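Local coordinates for protein peroxisomal acyl-coenzyme A oxidase 1 (Arabidopsis thaliana, PDB 1W07) that catalyses the FAD-dependent desaturation of long- and medium-chain acyl-CoAs to 2-trans-enoyl-CoAs in the peroxisome, passing electrons to oxygen to give hydrogen peroxide, at residues Val282-Arg285 with Gln286-Ala290; Asp426-Val429 with Leu430-Val434. The protein carries 1 engineered substitution. All blocks are in the same frame, centred on the assembly; numbering follows the deposited sequence.

Interaction 1. Residues Val282-Arg285 with Gln286-Ala290; sequences VYVR and QTIVA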
ATOM      1  N   VAL B 282     -21.639   4.409  16.888  1.00 48.02           N
ATOM      2  CA  VAL B 282     -21.757   2.969  16.682  1.00 48.23           C
ATOM      3  C   VAL B 282     -22.308   2.758  15.273  1.00 49.33           C
ATOM      4  O   VAL B 282     -22.084   1.719  14.641  1.00 49.19           O
ATOM      5  CB  VAL B 282     -22.719   2.337  17.704  1.00 48.81           C
ATOM      6  CG1 VAL B 282     -22.875   0.845  17.428  1.00 48.22           C
ATOM      7  CG2 VAL B 282     -22.195   2.572  19.117  1.00 50.59           C
ATOM      8  N   TYR B 283     -23.029   3.764  14.787  1.00 47.29           N
ATOM      9  CA  TYR B 283     -23.617   3.716  13.460  1.00 45.17           C
ATOM     10  C   TYR B 283     -22.558   4.034  12.415  1.00 42.43           C
ATOM     11  O   TYR B 283     -22.366   3.277  11.472  1.00 43.32           O
ATOM     12  CB  TYR B 283     -24.759   4.727  13.358  1.00 45.20           C
ATOM     13  CG  TYR B 283     -25.502   4.677  12.049  1.00 44.47           C
ATOM     14  CD1 TYR B 283     -26.215   3.536  11.672  1.00 43.46           C
ATOM     15  CD2 TYR B 283     -25.517   5.778  11.192  1.00 42.56           C
ATOM     16  CE1 TYR B 283     -26.929   3.498  10.478  1.00 44.75           C
ATOM     17  CE2 TYR B 283     -26.227   5.749   9.998  1.00 44.64           C
ATOM     18  CZ  TYR B 283     -26.930   4.608   9.648  1.00 46.35           C
ATOM     19  OH  TYR B 283     -27.647   4.584   8.473  1.00 49.44           O
ATOM     20  N   VAL B 284     -21.875   5.158  12.594  1.00 40.78           N
ATOM     21  CA  VAL B 284     -20.840   5.576  11.657  1.00 39.71           C
ATOM     22  C   VAL B 284     -19.777   4.486  11.508  1.00 38.66           C
ATOM     23  O   VAL B 284     -19.306   4.207  10.403  1.00 38.08           O
ATOM     24  CB  VAL B 284     -20.162   6.875  12.122  1.00 39.62           C
ATOM     25  CG1 VAL B 284     -19.151   7.330  11.094  1.00 42.42           C
ATOM     26  CG2 VAL B 284     -21.213   7.958  12.350  1.00 40.11           C
ATOM     27  N   ARG B 285     -19.411   3.864  12.624  1.00 36.02           N
ATOM     28  CA  ARG B 285     -18.410   2.810  12.612  1.00 36.18           C
ATOM     29  C   ARG B 285     -18.954   1.557  11.953  1.00 36.00           C
ATOM     30  O   ARG B 285     -18.208   0.767  11.369  1.00 37.60           O
ATOM     31  CB  ARG B 285     -17.959   2.514  14.040  1.00 36.12           C
ATOM     32  CG  ARG B 285     -17.187   3.656  14.672  1.00 38.53           C
ATOM     33  CD  ARG B 285     -16.814   3.319  16.094  1.00 37.35           C
ATOM     34  NE  ARG B 285     -15.861   4.273  16.651  1.00 39.01           N
ATOM     35  CZ  ARG B 285     -15.387   4.195  17.889  1.00 36.06           C
ATOM     36  NH1 ARG B 285     -15.790   3.215  18.693  1.00 35.92           N
ATOM     37  NH2 ARG B 285     -14.506   5.081  18.319  1.00 34.89           N
ATOM     38  N   GLN B 286     -20.266   1.381  12.045  1.00 34.53           N
ATOM     39  CA  GLN B 286     -20.927   0.230  11.446  1.00 34.22           C
ATOM     40  C   GLN B 286     -20.915   0.399   9.934  1.00 30.67           C
ATOM     41  O   GLN B 286     -20.711  -0.567   9.195  1.00 29.35           O
ATOM     42  CB  GLN B 286     -22.374   0.128  11.968  1.00 35.64           C
ATOM     43  CG  GLN B 286     -23.155  -1.094  11.493  1.00 38.33           C
ATOM     44  CD  GLN B 286     -23.580  -0.998  10.037  1.00 40.14           C
ATOM     45  OE1 GLN B 286     -24.040   0.048   9.582  1.00 40.91           O
ATOM     46  NE2 GLN B 286     -23.452  -2.100   9.305  1.00 41.48           N
ATOM     47  N   THR B 287     -21.129   1.633   9.483  1.00 27.07           N
ATOM     48  CA  THR B 287     -21.131   1.929   8.054  1.00 27.84           C
ATOM     49  C   THR B 287     -19.717   1.727   7.501  1.00 25.22           C
ATOM     50  O   THR B 287     -19.550   1.254   6.379  1.00 25.06           O
ATOM     51  CB  THR B 287     -21.597   3.380   7.765  1.00 27.64           C
ATOM     52  OG1 THR B 287     -20.614   4.315   8.226  1.00 30.08           O
ATOM     53  CG2 THR B 287     -22.916   3.664   8.474  1.00 27.86           C
ATOM     54  N   ILE B 288     -18.703   2.078   8.293  1.00 22.73           N
ATOM     55  CA  ILE B 288     -17.307   1.908   7.883  1.00 21.28           C
ATOM     56  C   ILE B 288     -16.999   0.413   7.693  1.00 19.61           C
ATOM     57  O   ILE B 288     -16.418   0.004   6.692  1.00 15.46           O
ATOM     58  CB  ILE B 288     -16.352   2.530   8.943  1.00 21.32           C
ATOM     59  CG1 ILE B 288     -16.521   4.053   8.959  1.00 20.67           C
ATOM     60  CG2 ILE B 288     -14.900   2.171   8.653  1.00 18.53           C
ATOM     61  CD1 ILE B 288     -15.785   4.722  10.086  1.00 23.65           C
ATOM     62  N   VAL B 289     -17.401  -0.408   8.650  1.00 21.66           N
ATOM     63  CA  VAL B 289     -17.168  -1.838   8.543  1.00 24.11           C
ATOM     64  C   VAL B 289     -17.878  -2.356   7.294  1.00 25.03           C
ATOM     65  O   VAL B 289     -17.316  -3.121   6.507  1.00 27.03           O
ATOM     66  CB  VAL B 289     -17.695  -2.590   9.780  1.00 22.65           C
ATOM     67  CG1 VAL B 289     -17.459  -4.057   9.612  1.00 22.55           C
ATOM     68  CG2 VAL B 289     -16.996  -2.084  11.039  1.00 22.79           C
ATOM     69  N   ALA B 290     -19.119  -1.928   7.099  1.00 25.98           N
ATOM     70  CA  ALA B 290     -19.881  -2.357   5.933  1.00 25.79           C
ATOM     71  C   ALA B 290     -19.171  -1.908   4.662  1.00 25.31           C
ATOM     72  O   ALA B 290     -19.149  -2.630   3.661  1.00 25.62           O
ATOM     73  CB  ALA B 290     -21.297  -1.785   5.987  1.00 26.77           C
TER
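Thr287 meets Tyr283 and Val284, one turn back on the same helix, with both of its branches. Its CB lies 3.6 Å from Val284 O. From there OG1 turns back along the helix, held between the backbone N and the carbonyl carbon (chi1 69°). That rotation lets the hydroxyl donate to Val284 O in a short bond, 2.5 Å from OG1 to the oxygen. Ile288 N gives its helical hydrogen bond to the same Val284 O at 3.1 Å. Two donors therefore grip this oxygen, and both come from one face of its plane. The methyl, CG2, lies beside the backbone N and reaches over the Tyr283 ring. It sits above the ring centre, 4.2 Å from the centroid and 9° off the normal, a CH-pi contact. Tyr283 also meets the ring of Tyr355 on helix 328-363. Further along, Ile288 CD1 comes within 4.4 Å of Val284 CG1, and both side chains touch Glu424, the inferred proton acceptor. Gln286 lies on the flank facing helix 328-363, where its NE2 is bonded to Gly348 O. These are i to i+4 side-chain contacts on helix 278-309, with a threonine hydroxyl bonded to the carbonyl three residues back, beside the active site.

Interaction 2. Residues Asp426-Val429 with Leu430-Val434; sequences DNVV and LQLQV. With FAD (flavin-adenine dinucleotide), chain I.
This is an N-terminal helix cap that doubles as a cofactor contact, at the start of helix 427-443 in the C-alpha1 region. Asp426 is the N-cap residue. Its OD1 accepts from Val428 N at 2.9 Å, from above the carboxylate plane. It also accepts from Val429 N at 3.1 Å, through the anti lone pair. The same oxygen takes a third hydrogen bond, from the ribose hydroxyl O2B of FAD at 2.7 Å. The carboxylate reaches this place because CG is anti to the backbone N (chi1 175°). Three donors therefore converge on one oxygen, and the N-terminal end of the helix would be expected to favour its negative charge. Asp426 O then receives Leu430 N at 2.9 Å, which closes the first turn. Beyond the cap, Val429 and Leu432 present methyl groups to the adenine. Val429 CG2 lies 3.6 Å from N7A of FAD, and Leu432 CD1 lies 3.5 Å from N1A of FAD. Leu432 CD1 is also 4.5 Å from Val428 CG1, one turn back. On another side Asn427 is tied to helix 370-398, its ND2 bonded to Thr385 and its OD1 to Lys381. Leu430 packs on Ala378 of that helix, and Gln431 and Leu432 meet helix 516-538. Val428 and Val429 touch Arg333 and Phe313 of the second subunit, so the turn lies among two helices of its own chain, the FAD and the dimer partner.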
ATOM      1  N   ASP B 426      -7.718   6.927  14.629  1.00 22.83           N
ATOM      2  CA  ASP B 426      -6.554   6.180  14.155  1.00 20.29           C
ATOM      3  C   ASP B 426      -6.707   4.711  14.558  1.00 18.50           C
ATOM      4  O   ASP B 426      -7.028   4.399  15.706  1.00 17.45           O
ATOM      5  CB  ASP B 426      -5.281   6.771  14.767  1.00 19.25           C
ATOM      6  CG  ASP B 426      -4.043   5.969  14.426  1.00 21.96           C
ATOM      7  OD1 ASP B 426      -3.713   5.044  15.195  1.00 19.97           O
ATOM      8  OD2 ASP B 426      -3.402   6.263  13.389  1.00 20.53           O
ATOM      9  N   ASN B 427      -6.467   3.820  13.599  1.00 15.39           N
ATOM     10  CA  ASN B 427      -6.605   2.386  13.810  1.00 15.31           C
ATOM     11  C   ASN B 427      -5.855   1.800  14.998  1.00 16.92           C
ATOM     12  O   ASN B 427      -6.368   0.904  15.662  1.00 20.25           O
ATOM     13  CB  ASN B 427      -6.255   1.626  12.524  1.00 15.57           C
ATOM     14  CG  ASN B 427      -7.433   1.551  11.577  1.00 16.91           C
ATOM     15  OD1 ASN B 427      -8.524   2.021  11.916  1.00 18.49           O
ATOM     16  ND2 ASN B 427      -7.239   0.962  10.407  1.00 16.24           N
ATOM     17  N   VAL B 428      -4.657   2.304  15.276  1.00 16.01           N
ATOM     18  CA  VAL B 428      -3.884   1.803  16.398  1.00 17.14           C
ATOM     19  C   VAL B 428      -4.463   2.347  17.697  1.00 18.81           C
ATOM     20  O   VAL B 428      -4.553   1.628  18.704  1.00 17.49           O
ATOM     21  CB  VAL B 428      -2.410   2.205  16.268  1.00 17.72           C
ATOM     22  CG1 VAL B 428      -1.654   1.861  17.534  1.00 19.38           C
ATOM     23  CG2 VAL B 428      -1.798   1.492  15.075  1.00 20.78           C
ATOM     24  N   VAL B 429      -4.861   3.615  17.683  1.00 14.44           N
ATOM     25  CA  VAL B 429      -5.456   4.217  18.860  1.00 18.96           C
ATOM     26  C   VAL B 429      -6.738   3.464  19.226  1.00 19.73           C
ATOM     27  O   VAL B 429      -6.983   3.187  20.399  1.00 21.47           O
ATOM     28  CB  VAL B 429      -5.792   5.705  18.618  1.00 21.20           C
ATOM     29  CG1 VAL B 429      -6.553   6.256  19.807  1.00 20.79           C
ATOM     30  CG2 VAL B 429      -4.513   6.503  18.401  1.00 23.99           C
ATOM     31  N   LEU B 430      -7.556   3.128  18.228  1.00 17.60           N
ATOM     32  CA  LEU B 430      -8.806   2.413  18.485  1.00 21.23           C
ATOM     33  C   LEU B 430      -8.588   1.039  19.117  1.00 22.00           C
ATOM     34  O   LEU B 430      -9.341   0.635  20.002  1.00 21.18           O
ATOM     35  CB  LEU B 430      -9.621   2.259  17.188  1.00 17.20           C
ATOM     36  CG  LEU B 430     -10.241   3.554  16.669  1.00 21.34           C
ATOM     37  CD1 LEU B 430     -10.817   3.367  15.263  1.00 24.68           C
ATOM     38  CD2 LEU B 430     -11.315   3.998  17.647  1.00 24.47           C
ATOM     39  N   GLN B 431      -7.560   0.327  18.662  1.00 21.07           N
ATOM     40  CA  GLN B 431      -7.263  -0.994  19.194  1.00 20.73           C
ATOM     41  C   GLN B 431      -6.761  -0.907  20.634  1.00 23.18           C
ATOM     42  O   GLN B 431      -6.905  -1.856  21.408  1.00 24.74           O
ATOM     43  CB  GLN B 431      -6.235  -1.718  18.316  1.00 24.06           C
ATOM     44  CG  GLN B 431      -6.795  -2.245  16.978  1.00 24.92           C
ATOM     45  CD  GLN B 431      -7.828  -3.360  17.144  1.00 24.50           C
ATOM     46  OE1 GLN B 431      -8.280  -3.652  18.253  1.00 25.92           O
ATOM     47  NE2 GLN B 431      -8.209  -3.986  16.032  1.00 21.33           N
ATOM     48  N   LEU B 432      -6.181   0.230  21.006  1.00 22.08           N
ATOM     49  CA  LEU B 432      -5.701   0.398  22.374  1.00 22.59           C
ATOM     50  C   LEU B 432      -6.894   0.524  23.310  1.00 23.30           C
ATOM     51  O   LEU B 432      -6.837   0.113  24.468  1.00 21.37           O
ATOM     52  CB  LEU B 432      -4.804   1.637  22.475  1.00 24.02           C
ATOM     53  CG  LEU B 432      -3.425   1.479  21.811  1.00 20.92           C
ATOM     54  CD1 LEU B 432      -2.718   2.825  21.755  1.00 22.29           C
ATOM     55  CD2 LEU B 432      -2.609   0.464  22.595  1.00 21.83           C
ATOM     56  N   GLN B 433      -7.982   1.091  22.804  1.00 22.33           N
ATOM     57  CA  GLN B 433      -9.191   1.237  23.603  1.00 24.00           C
ATOM     58  C   GLN B 433      -9.744  -0.156  23.875  1.00 21.69           C
ATOM     59  O   GLN B 433     -10.201  -0.448  24.984  1.00 21.83           O
ATOM     60  CB  GLN B 433     -10.225   2.084  22.854  1.00 26.90           C
ATOM     61  CG  GLN B 433      -9.990   3.584  22.989  1.00 32.03           C
ATOM     62  CD  GLN B 433     -10.664   4.394  21.893  1.00 35.58           C
ATOM     63  OE1 GLN B 433     -11.777   4.079  21.456  1.00 37.97           O
ATOM     64  NE2 GLN B 433      -9.998   5.452  21.455  1.00 36.37           N
ATOM     65  N   VAL B 434      -9.697  -1.023  22.866  1.00 20.42           N
ATOM     66  CA  VAL B 434     -10.182  -2.393  23.031  1.00 17.63           C
ATOM     67  C   VAL B 434      -9.319  -3.084  24.080  1.00 18.78           C
ATOM     68  O   VAL B 434      -9.830  -3.789  24.951  1.00 17.98           O
ATOM     69  CB  VAL B 434     -10.107  -3.185  21.698  1.00 19.73           C
ATOM     70  CG1 VAL B 434     -10.461  -4.661  21.932  1.00 20.09           C
ATOM     71  CG2 VAL B 434     -11.062  -2.575  20.683  1.00 18.88           C
TER
HETATM   72  PA  FAD I1660      -2.756  10.860  15.174  1.00 20.64           P
HETATM   73  O1A FAD I1660      -3.857  10.434  16.065  1.00 16.75           O
HETATM   74  O2A FAD I1660      -2.017  12.092  15.524  1.00 17.34           O
HETATM   75  O5B FAD I1660      -1.726   9.634  15.023  1.00 16.95           O
HETATM   76  C5B FAD I1660      -0.503   9.782  14.300  1.00 14.41           C
HETATM   77  C4B FAD I1660       0.440   8.619  14.622  1.00 17.12           C
HETATM   78  O4B FAD I1660       0.642   8.610  16.048  1.00 16.36           O
HETATM   79  C3B FAD I1660      -0.198   7.274  14.260  1.00 12.60           C
HETATM   80  O3B FAD I1660       0.826   6.308  14.009  1.00 15.74           O
HETATM   81  C2B FAD I1660      -0.961   6.929  15.537  1.00 16.69           C
HETATM   82  O2B FAD I1660      -1.073   5.511  15.679  1.00 13.64           O
HETATM   83  C1B FAD I1660       0.026   7.432  16.595  1.00 16.87           C
HETATM   84  N9A FAD I1660      -0.664   7.730  17.871  1.00 15.69           N
HETATM   85  C8A FAD I1660      -1.412   8.803  18.131  1.00 17.20           C
HETATM   86  N7A FAD I1660      -1.877   8.734  19.379  1.00 14.24           N
HETATM   87  C5A FAD I1660      -1.427   7.606  19.918  1.00 13.49           C
HETATM   88  C6A FAD I1660      -1.568   7.015  21.168  1.00 14.48           C
HETATM   89  N6A FAD I1660      -2.355   7.546  22.097  1.00 13.14           N
HETATM   90  N1A FAD I1660      -0.903   5.808  21.415  1.00 17.37           N
HETATM   91  C2A FAD I1660      -0.128   5.222  20.410  1.00 13.71           C
HETATM   92  N3A FAD I1660      -0.027   5.808  19.230  1.00 18.81           N
HETATM   93  C4A FAD I1660      -0.648   6.970  18.961  1.00 13.08           C
HETATM   94  N1  FAD I1660     -12.166  15.328  10.461  1.00 16.13           N
HETATM   95  C2  FAD I1660     -13.348  16.051  10.667  1.00 18.73           C
HETATM   96  O2  FAD I1660     -13.540  16.623  11.737  1.00 24.47           O
HETATM   97  N3  FAD I1660     -14.295  16.122   9.635  1.00 17.62           N
HETATM   98  C4  FAD I1660     -14.057  15.482   8.413  1.00 20.17           C
HETATM   99  O4  FAD I1660     -14.912  15.524   7.526  1.00 15.16           O
HETATM  100  C4X FAD I1660     -12.869  14.786   8.210  1.00 18.39           C
HETATM  101  N5  FAD I1660     -12.578  14.207   6.966  1.00 16.82           N
HETATM  102  C5X FAD I1660     -11.381  13.522   6.746  1.00 19.12           C
HETATM  103  C6  FAD I1660     -11.065  13.056   5.474  1.00 16.54           C
HETATM  104  C7  FAD I1660      -9.826  12.476   5.229  1.00 18.94           C
HETATM  105  C7M FAD I1660      -9.511  11.991   3.814  1.00 19.89           C
HETATM  106  C8  FAD I1660      -8.895  12.355   6.266  1.00 20.31           C
HETATM  107  C8M FAD I1660      -7.524  11.720   6.024  1.00 19.05           C
HETATM  108  C9  FAD I1660      -9.220  12.813   7.537  1.00 16.78           C
HETATM  109  C9A FAD I1660     -10.457  13.397   7.791  1.00 19.98           C
HETATM  110  N10 FAD I1660     -10.771  13.927   9.050  1.00 16.92           N
HETATM  111  C10 FAD I1660     -11.930  14.700   9.230  1.00 18.32           C
HETATM  112  C1' FAD I1660      -9.833  13.788  10.193  1.00 16.57           C
HETATM  113  C2' FAD I1660      -9.921  12.373  10.772  1.00 17.80           C
HETATM  114  O2' FAD I1660     -11.275  12.066  11.107  1.00 19.53           O
HETATM  115  C3' FAD I1660      -9.031  12.135  11.996  1.00 20.91           C
HETATM  116  O3' FAD I1660      -9.371  13.069  13.024  1.00 23.05           O
HETATM  117  C4' FAD I1660      -7.540  12.274  11.679  1.00 20.36           C
HETATM  118  O4' FAD I1660      -7.240  11.808  10.361  1.00 18.60           O
HETATM  119  C5' FAD I1660      -6.736  11.475  12.705  1.00 23.99           C
HETATM  120  O5' FAD I1660      -5.358  11.436  12.335  1.00 25.84           O
HETATM  121  P   FAD I1660      -4.251  12.215  13.199  1.00 21.67           P
HETATM  122  O1P FAD I1660      -3.512  13.089  12.263  1.00 19.08           O
HETATM  123  O2P FAD I1660      -4.907  12.825  14.377  1.00 22.97           O
HETATM  124  O3P FAD I1660      -3.304  11.006  13.670  1.00 19.51           O

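How the interactions relate
Interaction 1 comes first along the chain, on helix 278-309, and interaction 2 follows on helix 427-443. Their centres are about 15 Å apart, and both belong to the C-alpha1 domain. They touch directly where Arg285 NH2 packs 3.4 Å from Leu430 CD2. Helix 370-398 joins them as well, since residues of both reach it; Thr385 meets Ile288 of one and Asn427 of the other. The loop just before Asp426 carries Glu424, which lies against residues 282-290. Interaction 1 thus borders the inferred catalytic base, while interaction 2 contacts the adenosine end of FAD.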